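Local coordinates for protein methyltransferase (Streptococcus mutans, PDB 2B78) that is of unknown function but probably acts as an S-adenosylmethionine-dependent methyltransferase, perhaps on RNA, at residues 217-222 with 239-244; 289-294 with 308-313; 201-206 with 224-229. All coordinates share one frame; numbering follows the deposited sequence.

Contact 1 of 3, residues 217-222 with 239-244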
ATOM      1  N   LEU A 217       9.677   6.554  18.315  1.00 10.04           N
ATOM      2  CA  LEU A 217      10.720   6.577  17.299  1.00 10.62           C
ATOM      3  C   LEU A 217      10.101   5.954  16.049  1.00 11.98           C
ATOM      4  O   LEU A 217       9.648   4.808  16.059  1.00 12.50           O
ATOM      5  CB  LEU A 217      11.946   5.768  17.726  1.00 10.76           C
ATOM      6  CG  LEU A 217      13.006   5.625  16.630  1.00  8.16           C
ATOM      7  CD1 LEU A 217      13.674   6.967  16.358  1.00 10.01           C
ATOM      8  CD2 LEU A 217      14.037   4.604  17.072  1.00  8.79           C
ATOM      9  N   ASN A 218      10.079   6.720  14.967  1.00 11.27           N
ATOM     10  CA  ASN A 218       9.495   6.261  13.717  1.00 11.36           C
ATOM     11  C   ASN A 218      10.609   6.062  12.687  1.00 11.21           C
ATOM     12  O   ASN A 218      11.155   7.025  12.165  1.00 12.31           O
ATOM     13  CB  ASN A 218       8.481   7.312  13.263  1.00 11.46           C
ATOM     14  CG  ASN A 218       7.749   6.929  11.998  1.00 10.48           C
ATOM     15  OD1 ASN A 218       7.702   5.763  11.612  1.00 12.12           O
ATOM     16  ND2 ASN A 218       7.147   7.922  11.354  1.00 11.33           N
ATOM     17  N   LEU A 219      10.951   4.811  12.404  1.00 10.98           N
ATOM     18  CA  LEU A 219      12.024   4.498  11.453  1.00 10.93           C
ATOM     19  C   LEU A 219      11.507   4.355  10.019  1.00 10.14           C
ATOM     20  O   LEU A 219      10.445   3.752   9.786  1.00 11.43           O
ATOM     21  CB  LEU A 219      12.743   3.217  11.898  1.00  8.22           C
ATOM     22  CG  LEU A 219      13.330   3.282  13.314  1.00  7.30           C
ATOM     23  CD1 LEU A 219      13.951   1.943  13.671  1.00  6.18           C
ATOM     24  CD2 LEU A 219      14.371   4.393  13.408  1.00  7.99           C
ATOM     25  N   PHE A 220      12.256   4.902   9.063  1.00  9.05           N
ATOM     26  CA  PHE A 220      11.857   4.878   7.645  1.00 11.12           C
ATOM     27  C   PHE A 220      10.556   5.681   7.563  1.00 10.76           C
ATOM     28  O   PHE A 220       9.599   5.301   6.881  1.00  7.86           O
ATOM     29  CB  PHE A 220      11.606   3.442   7.161  1.00 12.16           C
ATOM     30  CG  PHE A 220      12.820   2.555   7.221  1.00 13.36           C
ATOM     31  CD1 PHE A 220      13.834   2.670   6.274  1.00 14.03           C
ATOM     32  CD2 PHE A 220      12.957   1.610   8.238  1.00 13.51           C
ATOM     33  CE1 PHE A 220      14.981   1.857   6.338  1.00 14.57           C
ATOM     34  CE2 PHE A 220      14.095   0.791   8.316  1.00 13.74           C
ATOM     35  CZ  PHE A 220      15.110   0.918   7.361  1.00 14.69           C
ATOM     36  N   SER A 221      10.551   6.807   8.272  1.00 11.94           N
ATOM     37  CA  SER A 221       9.407   7.716   8.392  1.00 12.76           C
ATOM     38  C   SER A 221       8.751   8.222   7.103  1.00 12.61           C
ATOM     39  O   SER A 221       7.546   8.497   7.088  1.00 12.59           O
ATOM     40  CB  SER A 221       9.839   8.922   9.219  1.00 12.29           C
ATOM     41  OG  SER A 221      10.919   9.560   8.561  1.00 15.43           O
ATOM     42  N   TYR A 222       9.547   8.360   6.045  1.00 12.11           N
ATOM     43  CA  TYR A 222       9.097   8.849   4.736  1.00 12.04           C
ATOM     44  C   TYR A 222       8.674  10.314   4.842  1.00 12.50           C
ATOM     45  O   TYR A 222       9.476  11.209   4.523  1.00 13.38           O
ATOM     46  CB  TYR A 222       7.970   7.963   4.167  1.00 10.00           C
ATOM     47  CG  TYR A 222       7.451   8.440   2.824  1.00  9.40           C
ATOM     48  CD1 TYR A 222       8.318   8.937   1.852  1.00  6.82           C
ATOM     49  CD2 TYR A 222       6.080   8.466   2.557  1.00  9.81           C
ATOM     50  CE1 TYR A 222       7.827   9.461   0.644  1.00  8.64           C
ATOM     51  CE2 TYR A 222       5.582   8.990   1.361  1.00 10.29           C
ATOM     52  CZ  TYR A 222       6.460   9.488   0.415  1.00  8.48           C
ATOM     53  OH  TYR A 222       5.966  10.047  -0.738  1.00 10.75           O
ATOM     54  N   THR A 239      10.449  11.083  17.285  1.00 10.86           N
ATOM     55  CA  THR A 239      11.661  11.261  16.511  1.00 10.61           C
ATOM     56  C   THR A 239      11.409  10.486  15.234  1.00 11.03           C
ATOM     57  O   THR A 239      11.146   9.290  15.277  1.00 10.96           O
ATOM     58  CB  THR A 239      12.875  10.681  17.233  1.00 10.92           C
ATOM     59  OG1 THR A 239      13.054  11.371  18.477  1.00 10.53           O
ATOM     60  CG2 THR A 239      14.125  10.831  16.368  1.00 10.80           C
ATOM     61  N   SER A 240      11.485  11.174  14.097  1.00 10.55           N
ATOM     62  CA  SER A 240      11.234  10.556  12.806  1.00 10.50           C
ATOM     63  C   SER A 240      12.538  10.466  12.023  1.00 11.97           C
ATOM     64  O   SER A 240      13.201  11.480  11.775  1.00 11.42           O
ATOM     65  CB  SER A 240      10.209  11.391  12.042  1.00  8.98           C
ATOM     66  OG  SER A 240       9.083  11.663  12.867  1.00  9.03           O
ATOM     67  N   VAL A 241      12.901   9.251  11.630  1.00 12.42           N
ATOM     68  CA  VAL A 241      14.155   9.044  10.914  1.00 13.04           C
ATOM     69  C   VAL A 241      14.004   8.507   9.499  1.00 14.82           C
ATOM     70  O   VAL A 241      13.388   7.455   9.282  1.00 13.08           O
ATOM     71  CB  VAL A 241      15.063   8.076  11.698  1.00 11.41           C
ATOM     72  CG1 VAL A 241      16.455   8.026  11.047  1.00  9.44           C
ATOM     73  CG2 VAL A 241      15.147   8.500  13.153  1.00  9.75           C
ATOM     74  N   ASP A 242      14.568   9.229   8.529  1.00 16.23           N
ATOM     75  CA  ASP A 242      14.521   8.794   7.139  1.00 16.40           C
ATOM     76  C   ASP A 242      15.849   9.119   6.469  1.00 17.95           C
ATOM     77  O   ASP A 242      16.485  10.125   6.782  1.00 18.63           O
ATOM     78  CB  ASP A 242      13.396   9.493   6.369  1.00 16.26           C
ATOM     79  CG  ASP A 242      13.003   8.736   5.116  1.00 15.20           C
ATOM     80  OD1 ASP A 242      12.297   7.716   5.252  1.00 17.97           O
ATOM     81  OD2 ASP A 242      13.405   9.141   3.999  1.00 17.18           O
ATOM     82  N   LEU A 243      16.259   8.272   5.537  1.00 18.53           N
ATOM     83  CA  LEU A 243      17.512   8.480   4.828  1.00 19.38           C
ATOM     84  C   LEU A 243      17.476   9.665   3.863  1.00 18.23           C
ATOM     85  O   LEU A 243      18.519  10.229   3.548  1.00 18.31           O
ATOM     86  CB  LEU A 243      17.872   7.214   4.043  1.00 21.66           C
ATOM     87  CG  LEU A 243      19.108   7.295   3.149  1.00 24.49           C
ATOM     88  CD1 LEU A 243      20.365   7.354   4.009  1.00 25.07           C
ATOM     89  CD2 LEU A 243      19.147   6.085   2.230  1.00 25.57           C
ATOM     90  N   ALA A 244      16.288  10.051   3.406  1.00 16.30           N
ATOM     91  CA  ALA A 244      16.162  11.132   2.418  1.00 15.62           C
ATOM     92  C   ALA A 244      15.976  12.573   2.905  1.00 15.50           C
ATOM     93  O   ALA A 244      15.075  12.874   3.690  1.00 13.56           O
ATOM     94  CB  ALA A 244      15.046  10.785   1.433  1.00 14.52           C
TER
HETATM   95  O   HOH W   1      11.351  10.917   2.409  1.00 21.89           O
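Leu217-Leu219 and Thr239-Val241 pair as parallel strands of a beta-alpha-beta unit in the Rossmann-like methyltransferase fold. Asn218 N donates to Thr239 O at 2.8 Å, and Val241 N returns a bond to Asn218 O at 2.9 Å. Both bonds are nearly straight. Beyond the end of strand 217-219, Ser221 N donates to Val241 O at 3.1 Å, from above the carbonyl plane. Phe220 N adds a weak bond to the same oxygen.

On the face of Leu217, Leu219, Thr239 and Val241, Leu217 CD1 meets Val241 CG2 at 3.8 Å. Leu219 lies beside Val241, pointing the same way.

Asp242 follows at the carboxyl end of its strand. With CG anti to the backbone N (chi1 -160°), the carboxylate lies by the turn of Tyr222. Tyr222 N binds OD1 at 2.9 Å from above the carboxylate plane. OD2 accepts from Ala244 N at 3.1 Å, an Asx turn, and from a water that also donates to Tyr222 O. Asp242 is a binding residue for S-adenosyl-L-homocysteine, which is absent from this chain; an acidic residue at this place typically holds the ribose in class I methyltransferases.

Helix 272-281 packs on the face of Leu217 and Leu219. On the other face, Ser227 of helix 225-232 bonds to Asn218 ND2 and Ser240 OG. Strands 286-291 and 265-269 flank the pair.

Contact 2 of 3, residues 289-294 with 308-313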
ATOM      1  N   ILE A 289       8.544   2.037  19.177  1.00 11.58           N
ATOM      2  CA  ILE A 289       9.359   2.116  17.969  1.00 11.31           C
ATOM      3  C   ILE A 289       8.549   1.591  16.794  1.00 12.38           C
ATOM      4  O   ILE A 289       8.049   0.463  16.814  1.00 12.05           O
ATOM      5  CB  ILE A 289      10.668   1.297  18.099  1.00 11.54           C
ATOM      6  CG1 ILE A 289      11.537   1.878  19.222  1.00 10.83           C
ATOM      7  CG2 ILE A 289      11.448   1.346  16.787  1.00 11.18           C
ATOM      8  CD1 ILE A 289      12.808   1.094  19.475  1.00 11.33           C
ATOM      9  N   ILE A 290       8.385   2.433  15.780  1.00 12.88           N
ATOM     10  CA  ILE A 290       7.636   2.042  14.599  1.00 12.70           C
ATOM     11  C   ILE A 290       8.662   1.742  13.527  1.00 12.66           C
ATOM     12  O   ILE A 290       9.577   2.531  13.307  1.00 13.56           O
ATOM     13  CB  ILE A 290       6.711   3.177  14.133  1.00 13.02           C
ATOM     14  CG1 ILE A 290       5.712   3.507  15.251  1.00 11.27           C
ATOM     15  CG2 ILE A 290       6.010   2.775  12.838  1.00 13.10           C
ATOM     16  CD1 ILE A 290       4.818   4.705  14.976  1.00 10.94           C
ATOM     17  N   ILE A 291       8.519   0.592  12.885  1.00 11.79           N
ATOM     18  CA  ILE A 291       9.446   0.170  11.843  1.00 11.54           C
ATOM     19  C   ILE A 291       8.624  -0.086  10.581  1.00 13.69           C
ATOM     20  O   ILE A 291       7.728  -0.936  10.575  1.00 12.79           O
ATOM     21  CB  ILE A 291      10.176  -1.115  12.290  1.00 12.60           C
ATOM     22  CG1 ILE A 291      10.746  -0.905  13.698  1.00 11.66           C
ATOM     23  CG2 ILE A 291      11.278  -1.473  11.298  1.00  9.61           C
ATOM     24  CD1 ILE A 291      11.384  -2.135  14.312  1.00 12.87           C
ATOM     25  N   ASP A 292       8.927   0.644   9.511  1.00 14.09           N
ATOM     26  CA  ASP A 292       8.171   0.497   8.275  1.00 15.17           C
ATOM     27  C   ASP A 292       9.027   0.773   7.038  1.00 15.76           C
ATOM     28  O   ASP A 292       8.841   1.780   6.353  1.00 16.88           O
ATOM     29  CB  ASP A 292       6.968   1.449   8.323  1.00 15.72           C
ATOM     30  CG  ASP A 292       6.041   1.293   7.136  1.00 16.57           C
ATOM     31  OD1 ASP A 292       5.756   0.144   6.745  1.00 15.92           O
ATOM     32  OD2 ASP A 292       5.583   2.332   6.608  1.00 19.78           O
ATOM     33  N   PRO A 293       9.979  -0.124   6.736  1.00 16.66           N
ATOM     34  CA  PRO A 293      10.866   0.030   5.576  1.00 18.47           C
ATOM     35  C   PRO A 293      10.090   0.038   4.260  1.00 20.16           C
ATOM     36  O   PRO A 293       9.140  -0.721   4.085  1.00 21.99           O
ATOM     37  CB  PRO A 293      11.808  -1.169   5.702  1.00 17.38           C
ATOM     38  CG  PRO A 293      10.963  -2.187   6.393  1.00 15.31           C
ATOM     39  CD  PRO A 293      10.271  -1.375   7.454  1.00 15.78           C
ATOM     40  N   PRO A 294      10.482   0.912   3.322  1.00 21.35           N
ATOM     41  CA  PRO A 294       9.848   1.059   2.004  1.00 22.15           C
ATOM     42  C   PRO A 294       9.819  -0.236   1.198  1.00 23.92           C
ATOM     43  O   PRO A 294      10.795  -0.988   1.177  1.00 23.93           O
ATOM     44  CB  PRO A 294      10.709   2.119   1.320  1.00 19.42           C
ATOM     45  CG  PRO A 294      11.320   2.869   2.446  1.00 20.78           C
ATOM     46  CD  PRO A 294      11.665   1.781   3.426  1.00 19.76           C
ATOM     47  N   LYS A 308      14.869 -10.872   4.082  1.00 30.25           N
ATOM     48  CA  LYS A 308      16.148 -11.302   4.637  1.00 29.94           C
ATOM     49  C   LYS A 308      16.701 -10.569   5.860  1.00 28.14           C
ATOM     50  O   LYS A 308      17.258 -11.204   6.755  1.00 27.91           O
ATOM     51  CB  LYS A 308      17.222 -11.277   3.540  1.00 32.43           C
ATOM     52  CG  LYS A 308      17.234 -12.486   2.613  1.00 35.41           C
ATOM     53  CD  LYS A 308      15.902 -12.711   1.908  1.00 38.27           C
ATOM     54  CE  LYS A 308      15.968 -13.938   1.008  1.00 40.05           C
ATOM     55  NZ  LYS A 308      14.667 -14.238   0.344  1.00 41.22           N
ATOM     56  N   ASP A 309      16.554  -9.247   5.906  1.00 26.04           N
ATOM     57  CA  ASP A 309      17.123  -8.479   7.012  1.00 23.02           C
ATOM     58  C   ASP A 309      16.175  -7.848   8.025  1.00 20.65           C
ATOM     59  O   ASP A 309      16.621  -7.130   8.925  1.00 20.55           O
ATOM     60  CB  ASP A 309      18.028  -7.372   6.459  1.00 23.41           C
ATOM     61  CG  ASP A 309      19.044  -7.883   5.462  1.00 23.61           C
ATOM     62  OD1 ASP A 309      19.525  -9.021   5.632  1.00 24.63           O
ATOM     63  OD2 ASP A 309      19.372  -7.134   4.513  1.00 25.58           O
ATOM     64  N   TYR A 310      14.878  -8.097   7.911  1.00 18.14           N
ATOM     65  CA  TYR A 310      13.964  -7.482   8.867  1.00 15.08           C
ATOM     66  C   TYR A 310      14.340  -7.810  10.319  1.00 15.39           C
ATOM     67  O   TYR A 310      14.211  -6.956  11.204  1.00 14.63           O
ATOM     68  CB  TYR A 310      12.518  -7.909   8.585  1.00 11.89           C
ATOM     69  CG  TYR A 310      11.500  -6.880   9.044  1.00 11.23           C
ATOM     70  CD1 TYR A 310      10.946  -5.962   8.145  1.00 10.86           C
ATOM     71  CD2 TYR A 310      11.136  -6.789  10.383  1.00 10.22           C
ATOM     72  CE1 TYR A 310      10.050  -4.974   8.583  1.00 10.58           C
ATOM     73  CE2 TYR A 310      10.250  -5.810  10.829  1.00  9.42           C
ATOM     74  CZ  TYR A 310       9.713  -4.909   9.926  1.00  9.39           C
ATOM     75  OH  TYR A 310       8.840  -3.947  10.376  1.00 11.31           O
ATOM     76  N   HIS A 311      14.830  -9.023  10.569  1.00 15.58           N
ATOM     77  CA  HIS A 311      15.188  -9.415  11.937  1.00 14.64           C
ATOM     78  C   HIS A 311      16.208  -8.471  12.560  1.00 14.89           C
ATOM     79  O   HIS A 311      16.279  -8.339  13.784  1.00 14.69           O
ATOM     80  CB  HIS A 311      15.726 -10.859  11.983  1.00 15.12           C
ATOM     81  CG  HIS A 311      17.064 -11.039  11.322  1.00 16.04           C
ATOM     82  ND1 HIS A 311      17.228 -11.053   9.953  1.00 15.55           N
ATOM     83  CD2 HIS A 311      18.305 -11.182  11.850  1.00 14.14           C
ATOM     84  CE1 HIS A 311      18.511 -11.192   9.665  1.00 15.61           C
ATOM     85  NE2 HIS A 311      19.185 -11.273  10.798  1.00 15.70           N
ATOM     86  N   LYS A 312      16.995  -7.807  11.723  1.00 14.70           N
ATOM     87  CA  LYS A 312      18.006  -6.885  12.229  1.00 14.42           C
ATOM     88  C   LYS A 312      17.371  -5.611  12.774  1.00 15.33           C
ATOM     89  O   LYS A 312      17.868  -5.024  13.741  1.00 13.67           O
ATOM     90  CB  LYS A 312      18.987  -6.531  11.116  1.00 16.21           C
ATOM     91  CG  LYS A 312      19.837  -7.704  10.658  1.00 16.83           C
ATOM     92  CD  LYS A 312      20.741  -7.290   9.507  1.00 19.75           C
ATOM     93  CE  LYS A 312      21.704  -6.201   9.938  1.00 20.50           C
ATOM     94  NZ  LYS A 312      22.692  -5.903   8.865  1.00 22.50           N
ATOM     95  N   LEU A 313      16.275  -5.175  12.152  1.00 15.58           N
ATOM     96  CA  LEU A 313      15.592  -3.966  12.604  1.00 14.16           C
ATOM     97  C   LEU A 313      14.974  -4.228  13.974  1.00 14.07           C
ATOM     98  O   LEU A 313      15.024  -3.383  14.865  1.00 14.18           O
ATOM     99  CB  LEU A 313      14.497  -3.568  11.612  1.00 12.42           C
ATOM    100  CG  LEU A 313      14.978  -3.348  10.180  1.00 13.77           C
ATOM    101  CD1 LEU A 313      13.780  -3.008   9.291  1.00 11.27           C
ATOM    102  CD2 LEU A 313      16.022  -2.236  10.142  1.00  9.67           C
TER
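Ile291 and Pro293 meet Tyr310 and Leu313 where helix 306-319 lies against the end of strand 286-291. The helix is the crossover of a beta-alpha-beta unit that runs on into strand 325-331. Asp292, Pro293 and Pro294 form the Asp-Pro-Pro sequence after the strand. This is consistent with motif IV of class I methyltransferases, which commonly lies beside the substrate pocket.

The first shell is mostly apolar. Ile291 CG2 touches Leu313 CD1 at 3.6 Å. It also lies 4.0 Å from Tyr310 CZ, near the hydroxyl end of the ring. The torsion that sets CG1 anti to the carbonyl carbon (chi1 -50°) leaves CG2 anti to the backbone N, and this branch does the touching. Ile291 CD1 reaches the backbone carbonyl of Leu313.

Pro293 crosses Tyr310 at about a right angle. Its CG approaches Tyr310 CE1 obliquely at 3.7 Å and lies 4.1 Å from Leu313 CD1. The same Leu313 methyl stands 4.2 Å above the tyrosine ring plane, toward the rim. It thus contacts Ile291, Pro293 and Tyr310 together.

Farther out, Phe341 of helix 338-349 makes an edge-to-face stack with Tyr310. The side chain of Asp292 leaves the backbone away from the helix segment; OD1 bonds to Ser330 OG and OD2 to Gln199 NE2. The side chain of Leu313 comes within about 4 Å of that of Val272, a residue that binds S-adenosyl-L-homocysteine.

The buried hydroxyl of Tyr310 is satisfied beyond the two segments. Its OH hydrogen-bonds to Ser330 O on strand 325-331, and OH also lies 3.2 Å from Ile291 O.

Contact 3 of 3, residues 201-206 with 224-229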
ATOM      1  N   GLN A 201      -5.706   2.851   9.171  1.00  9.85           N
ATOM      2  CA  GLN A 201      -6.205   2.349  10.442  1.00 11.25           C
ATOM      3  C   GLN A 201      -5.105   2.274  11.498  1.00 11.41           C
ATOM      4  O   GLN A 201      -5.389   2.296  12.688  1.00 13.01           O
ATOM      5  CB  GLN A 201      -6.905   1.001  10.222  1.00  9.82           C
ATOM      6  CG  GLN A 201      -7.988   1.120   9.131  1.00 11.53           C
ATOM      7  CD  GLN A 201      -8.838  -0.120   8.967  1.00 12.25           C
ATOM      8  OE1 GLN A 201      -8.487  -1.204   9.433  1.00 12.28           O
ATOM      9  NE2 GLN A 201      -9.963   0.031   8.278  1.00 11.77           N
ATOM     10  N   VAL A 202      -3.849   2.215  11.067  1.00 12.45           N
ATOM     11  CA  VAL A 202      -2.740   2.180  12.018  1.00 13.67           C
ATOM     12  C   VAL A 202      -2.589   3.601  12.557  1.00 12.84           C
ATOM     13  O   VAL A 202      -2.374   3.803  13.758  1.00 11.37           O
ATOM     14  CB  VAL A 202      -1.412   1.746  11.352  1.00 14.01           C
ATOM     15  CG1 VAL A 202      -0.322   1.658  12.408  1.00 14.98           C
ATOM     16  CG2 VAL A 202      -1.576   0.394  10.664  1.00 14.16           C
ATOM     17  N   ARG A 203      -2.696   4.586  11.662  1.00 12.98           N
ATOM     18  CA  ARG A 203      -2.609   5.982  12.073  1.00 13.09           C
ATOM     19  C   ARG A 203      -3.806   6.318  12.963  1.00 13.42           C
ATOM     20  O   ARG A 203      -3.686   7.127  13.877  1.00 13.54           O
ATOM     21  CB  ARG A 203      -2.565   6.916  10.859  1.00 12.91           C
ATOM     22  CG  ARG A 203      -1.210   6.936  10.153  1.00 12.80           C
ATOM     23  CD  ARG A 203      -1.137   7.999   9.066  1.00 12.50           C
ATOM     24  NE  ARG A 203      -2.006   7.684   7.929  1.00 13.71           N
ATOM     25  CZ  ARG A 203      -1.639   6.944   6.888  1.00 13.99           C
ATOM     26  NH1 ARG A 203      -0.414   6.441   6.828  1.00 11.88           N
ATOM     27  NH2 ARG A 203      -2.501   6.705   5.910  1.00 15.25           N
ATOM     28  N   ASN A 204      -4.958   5.701  12.703  1.00 12.16           N
ATOM     29  CA  ASN A 204      -6.141   5.944  13.531  1.00 12.74           C
ATOM     30  C   ASN A 204      -5.878   5.532  14.984  1.00 11.37           C
ATOM     31  O   ASN A 204      -6.312   6.207  15.921  1.00  9.00           O
ATOM     32  CB  ASN A 204      -7.355   5.161  13.001  1.00 13.27           C
ATOM     33  CG  ASN A 204      -8.638   5.493  13.751  1.00 14.48           C
ATOM     34  OD1 ASN A 204      -9.066   6.659  13.799  1.00 13.97           O
ATOM     35  ND2 ASN A 204      -9.264   4.475  14.335  1.00 14.92           N
ATOM     36  N   GLU A 205      -5.187   4.406  15.165  1.00 12.42           N
ATOM     37  CA  GLU A 205      -4.878   3.903  16.506  1.00 14.23           C
ATOM     38  C   GLU A 205      -3.994   4.887  17.260  1.00 13.70           C
ATOM     39  O   GLU A 205      -4.167   5.103  18.463  1.00 15.68           O
ATOM     40  CB  GLU A 205      -4.151   2.555  16.423  1.00 14.89           C
ATOM     41  CG  GLU A 205      -4.982   1.440  15.811  1.00 18.53           C
ATOM     42  CD  GLU A 205      -6.119   1.012  16.709  1.00 20.97           C
ATOM     43  OE1 GLU A 205      -5.836   0.423  17.775  1.00 23.81           O
ATOM     44  OE2 GLU A 205      -7.292   1.267  16.360  1.00 20.87           O
ATOM     45  N   LEU A 206      -3.040   5.469  16.547  1.00 12.37           N
ATOM     46  CA  LEU A 206      -2.109   6.424  17.130  1.00 10.17           C
ATOM     47  C   LEU A 206      -2.832   7.713  17.506  1.00 10.48           C
ATOM     48  O   LEU A 206      -2.639   8.261  18.597  1.00  8.12           O
ATOM     49  CB  LEU A 206      -0.980   6.701  16.125  1.00  9.43           C
ATOM     50  CG  LEU A 206      -0.001   5.531  15.955  1.00  8.90           C
ATOM     51  CD1 LEU A 206       0.834   5.662  14.685  1.00  8.52           C
ATOM     52  CD2 LEU A 206       0.910   5.491  17.189  1.00  7.34           C
ATOM     53  N   ALA A 224       6.841  11.128   7.729  1.00 10.40           N
ATOM     54  CA  ALA A 224       6.474  11.117   9.142  1.00 10.28           C
ATOM     55  C   ALA A 224       4.973  11.143   9.416  1.00 10.23           C
ATOM     56  O   ALA A 224       4.538  11.712  10.421  1.00  9.94           O
ATOM     57  CB  ALA A 224       7.145  12.287   9.849  1.00  9.64           C
ATOM     58  N   ALA A 225       4.177  10.534   8.538  1.00  9.46           N
ATOM     59  CA  ALA A 225       2.734  10.519   8.767  1.00  8.86           C
ATOM     60  C   ALA A 225       2.377   9.809  10.087  1.00 10.20           C
ATOM     61  O   ALA A 225       1.401  10.183  10.743  1.00 11.94           O
ATOM     62  CB  ALA A 225       2.017   9.853   7.594  1.00  8.53           C
ATOM     63  N   PHE A 226       3.141   8.786  10.478  1.00  7.48           N
ATOM     64  CA  PHE A 226       2.865   8.083  11.748  1.00  7.24           C
ATOM     65  C   PHE A 226       3.187   8.992  12.930  1.00  7.40           C
ATOM     66  O   PHE A 226       2.533   8.937  13.975  1.00  6.80           O
ATOM     67  CB  PHE A 226       3.715   6.812  11.900  1.00  5.18           C
ATOM     68  CG  PHE A 226       3.245   5.637  11.095  1.00  2.17           C
ATOM     69  CD1 PHE A 226       1.925   5.199  11.158  1.00  1.39           C
ATOM     70  CD2 PHE A 226       4.151   4.929  10.304  1.00  1.39           C
ATOM     71  CE1 PHE A 226       1.518   4.067  10.447  1.00  3.00           C
ATOM     72  CE2 PHE A 226       3.758   3.802   9.595  1.00  2.03           C
ATOM     73  CZ  PHE A 226       2.436   3.367   9.665  1.00  2.05           C
ATOM     74  N   SER A 227       4.215   9.821  12.766  1.00  8.39           N
ATOM     75  CA  SER A 227       4.632  10.726  13.821  1.00  9.18           C
ATOM     76  C   SER A 227       3.588  11.803  14.090  1.00 10.15           C
ATOM     77  O   SER A 227       3.283  12.110  15.250  1.00  8.65           O
ATOM     78  CB  SER A 227       5.968  11.366  13.450  1.00 10.31           C
ATOM     79  OG  SER A 227       6.952  10.363  13.294  1.00 12.86           O
ATOM     80  N   VAL A 228       3.031  12.373  13.023  1.00 11.30           N
ATOM     81  CA  VAL A 228       2.007  13.396  13.178  1.00 11.73           C
ATOM     82  C   VAL A 228       0.756  12.782  13.820  1.00 10.70           C
ATOM     83  O   VAL A 228       0.116  13.405  14.666  1.00 11.53           O
ATOM     84  CB  VAL A 228       1.661  14.064  11.803  1.00 13.88           C
ATOM     85  CG1 VAL A 228       0.931  13.088  10.898  1.00 14.94           C
ATOM     86  CG2 VAL A 228       0.831  15.317  12.024  1.00 14.98           C
ATOM     87  N   ALA A 229       0.429  11.550  13.436  1.00 10.19           N
ATOM     88  CA  ALA A 229      -0.730  10.843  13.992  1.00  9.20           C
ATOM     89  C   ALA A 229      -0.534  10.664  15.499  1.00  9.23           C
ATOM     90  O   ALA A 229      -1.421  10.968  16.313  1.00  8.44           O
ATOM     91  CB  ALA A 229      -0.882   9.469  13.313  1.00  6.60           C
TER
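The Phe226 ring takes three aliphatic contacts from helix 201-206, all on its CD1 and CE1 atoms and all oblique. Val202 CG1 comes to CE1 at 3.6 Å. Arg203 CG and Leu206 CD1 each lie 3.7 Å from Phe226 CD1. The Arg203 side chain crosses the phenylalanine at about a right angle, with the guanidinium plane turned 39° from the ring. Ala225 CB approaches that guanidinium obliquely.

A chi1 of -77° puts Phe226 CG anti to the carbonyl carbon; the far end of the side chain comes nearer helix 201-206 than its root. Helices 200-210 and 225-232 come just before and just after strand 215-219 of the Rossmann-like domain. The two segments run roughly parallel, 32° apart, with axes 8.7 Å from each other at closest.

Ala229 sits at the closest backbone approach, its CB 3.7 Å from Arg203 O and 3.9 Å from Leu206 CB. Arg203 CD packs on Ala225, 3.7 Å from Ala225 O.

The arginine chain bends at chi3, and its charged end is held by partners outside the two segments. NE makes a salt bridge to Glu178 OE1, and NH2 bonds to Phe196 O.

Overall arrangement
All three contacts lie in the Rossmann-like methyltransferase domain. Contact 1 pairs strands 215-219 and 237-242. Strand 286-291 of contact 2 lies on the other edge of strand 215-219. Their centres are 12 Å apart. Contact 3 packs helices 200-210 and 225-232, which flank strand 215-219 in sequence, so contacts 1 and 3 alternate along the chain. Contact 2 follows both. Phe226 links contact 3 to contact 2, whose centres are 17 Å apart, by touching Ile290 and Asp292. Helix 306-319 and the helix pair of contact 3 pack on opposite faces of the sheet. Contacts 1 and 2 converge near Val272, beside the S-adenosyl-L-homocysteine site.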